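Local coordinates for protein 47 KDA membrane antigen (PDB 1O75) that binds penicillin and has zinc-stimulated carboxypeptidase activity on synthetic depsipeptides, possibly limiting peptidoglycan cross-linking as a membrane lipoprotein of Treponema pallidum, at the interface of chains A and B. Numbering follows the deposited sequence. Chains: chain A/B, 47 KDA membrane antigen.

The interface of chains A and B. Residues chain A 216-221, 234; chain B 85, 87-90.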
loop_
_atom_site.group_PDB
_atom_site.type_symbol
_atom_site.label_atom_id
_atom_site.label_comp_id
_atom_site.label_asym_id
_atom_site.label_seq_id
_atom_site.Cartn_x
_atom_site.Cartn_y
_atom_site.Cartn_z
ATOM N N THR A 216 -5.900 1.606 -14.279
ATOM C CA THR A 216 -7.165 1.986 -13.668
ATOM C C THR A 216 -6.931 3.321 -13.006
ATOM O O THR A 216 -5.792 3.719 -12.795
ATOM C CB THR A 216 -7.642 0.980 -12.559
ATOM O OG1 THR A 216 -6.662 0.907 -11.514
ATOM C CG2 THR A 216 -7.843 -0.413 -13.145
ATOM N N VAL A 217 -8.004 4.033 -12.703
ATOM C CA VAL A 217 -7.847 5.289 -12.000
ATOM C C VAL A 217 -8.854 5.250 -10.859
ATOM O O VAL A 217 -10.025 4.897 -11.052
ATOM C CB VAL A 217 -8.054 6.510 -12.933
ATOM C CG1 VAL A 217 -9.299 6.341 -13.767
ATOM C CG2 VAL A 217 -8.113 7.774 -12.106
ATOM N N GLY A 218 -8.378 5.549 -9.658
ATOM C CA GLY A 218 -9.247 5.515 -8.499
ATOM C C GLY A 218 -9.464 6.867 -7.862
ATOM O O GLY A 218 -8.711 7.812 -8.111
ATOM N N THR A 219 -10.503 6.962 -7.040
ATOM C CA THR A 219 -10.805 8.208 -6.353
ATOM C C THR A 219 -10.930 7.952 -4.856
ATOM O O THR A 219 -11.132 8.884 -4.089
ATOM C CB THR A 219 -12.122 8.841 -6.858
ATOM O OG1 THR A 219 -13.195 7.912 -6.673
ATOM C CG2 THR A 219 -12.023 9.170 -8.332
ATOM N N GLY A 220 -10.772 6.692 -4.449
ATOM C CA GLY A 220 -10.892 6.331 -3.042
ATOM C C GLY A 220 -9.647 6.433 -2.167
ATOM O O GLY A 220 -9.748 6.333 -0.949
ATOM N N TYR A 221 -8.473 6.602 -2.764
ATOM C CA TYR A 221 -7.254 6.719 -1.971
ATOM C C TYR A 221 -6.991 8.183 -1.677
ATOM O O TYR A 221 -6.910 8.990 -2.599
ATOM C CB TYR A 221 -6.021 6.183 -2.720
ATOM C CG TYR A 221 -5.977 4.693 -2.946
ATOM C CD1 TYR A 221 -6.257 3.797 -1.906
ATOM C CD2 TYR A 221 -5.587 4.171 -4.186
ATOM C CE1 TYR A 221 -6.148 2.413 -2.094
ATOM C CE2 TYR A 221 -5.474 2.794 -4.384
ATOM C CZ TYR A 221 -5.756 1.919 -3.335
ATOM O OH TYR A 221 -5.653 0.557 -3.526
ATOM N N MET A 234 -3.230 4.511 -11.882
ATOM C CA MET A 234 -2.381 3.323 -11.980
ATOM C C MET A 234 -2.021 3.135 -13.454
ATOM O O MET A 234 -2.898 3.145 -14.326
ATOM C CB MET A 234 -3.110 2.067 -11.498
ATOM C CG MET A 234 -3.925 2.270 -10.249
ATOM S SD MET A 234 -2.906 2.867 -8.897
ATOM C CE MET A 234 -1.579 1.553 -8.860
ATOM N N GLU B 85 -16.936 0.257 -8.247
ATOM C CA GLU B 85 -15.469 0.255 -8.314
ATOM C C GLU B 85 -14.888 0.406 -6.927
ATOM O O GLU B 85 -15.470 1.093 -6.110
ATOM C CB GLU B 85 -14.954 1.421 -9.164
ATOM C CG GLU B 85 -15.028 1.185 -10.650
ATOM C CD GLU B 85 -14.454 2.346 -11.466
ATOM O OE1 GLU B 85 -14.411 2.215 -12.709
ATOM O OE2 GLU B 85 -14.051 3.376 -10.870
ATOM N N SER B 87 -11.535 1.492 -4.355
ATOM C CA SER B 87 -10.710 2.691 -4.224
ATOM C C SER B 87 -9.705 2.915 -5.325
ATOM O O SER B 87 -9.399 4.052 -5.663
ATOM C CB SER B 87 -9.961 2.659 -2.877
ATOM O OG SER B 87 -10.872 2.848 -1.813
ATOM N N ARG B 88 -9.182 1.832 -5.874
ATOM C CA ARG B 88 -8.179 1.933 -6.913
ATOM C C ARG B 88 -8.793 2.003 -8.307
ATOM O O ARG B 88 -8.077 2.141 -9.295
ATOM C CB ARG B 88 -7.235 0.732 -6.825
ATOM C CG ARG B 88 -6.056 0.791 -7.780
ATOM C CD ARG B 88 -5.194 -0.473 -7.663
ATOM N NE ARG B 88 -4.895 -0.806 -6.271
ATOM C CZ ARG B 88 -4.144 -1.838 -5.893
ATOM N NH1 ARG B 88 -3.605 -2.639 -6.805
ATOM N NH2 ARG B 88 -3.955 -2.088 -4.603
ATOM N N GLY B 89 -10.114 1.911 -8.393
ATOM C CA GLY B 89 -10.749 1.974 -9.703
ATOM C C GLY B 89 -11.002 0.621 -10.344
ATOM O O GLY B 89 -11.365 0.558 -11.522
ATOM N N ARG B 90 -10.815 -0.455 -9.582
ATOM C CA ARG B 90 -11.050 -1.813 -10.075
ATOM C C ARG B 90 -12.515 -2.183 -9.838
ATOM O O ARG B 90 -13.099 -1.777 -8.844
ATOM C CB ARG B 90 -10.173 -2.835 -9.335
ATOM C CG ARG B 90 -8.690 -2.676 -9.595
ATOM C CD ARG B 90 -7.883 -3.583 -8.690
ATOM N NE ARG B 90 -8.140 -3.316 -7.282
ATOM C CZ ARG B 90 -7.460 -3.892 -6.294
ATOM N NH1 ARG B 90 -6.490 -4.759 -6.579
ATOM N NH2 ARG B 90 -7.742 -3.606 -5.031
HETATM O O HOH W 1 -10.434 2.502 -13.539
#
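A tight turn of chain B, residues 87-90 between strands 80-85 and 91-98, lies against the short strand 216-218 of chain A and the loop that follows it. The positive phi of B:Gly89 (94°) marks the turn, whose main chain offers successive carbonyls. B:Ser87 O takes the amide A:Gly220 N at 3.2 Å, in the carbonyl plane and on a lone pair. B:Arg88 O receives the hydroxyl A:Thr216 OG1 at 2.9 Å; this donor stands above the carbonyl plane, 32° out of it. A:Thr216 holds OG1 in the crowded position between N and the carbonyl carbon. Water 1 links A:Val217 N to B:Gly89 O, 3.0 Å from each. B:Arg88 has CG anti to its backbone N (chi1 -174°) and runs between A:Tyr221 and A:Met234. Its CB meets the ring carbon A:Tyr221 CE2 at 3.6 Å, the side chains crossing obliquely, while CG touches A:Met234 CG at 3.6 Å, nearly at right angles. The bend at chi3 lets B:Arg88 NE donate a hydrogen bond of 3.2 Å to the phenol oxygen A:Tyr221 OH, which lies in the guanidinium plane; NH2 adds a weak one. B:Ser87 CB packs over one ring face, toward its rim. Within chain B, B:Arg90 NH1 lies 3.6 Å above the B:Arg88 guanidinium plane, offset toward its rim. The patch links this hairpin turn to strands 216-218 and 229-237 within the crystallised dimer; the non-lipidated construct is monomeric in solution, so this dimer may be a product of crystallisation.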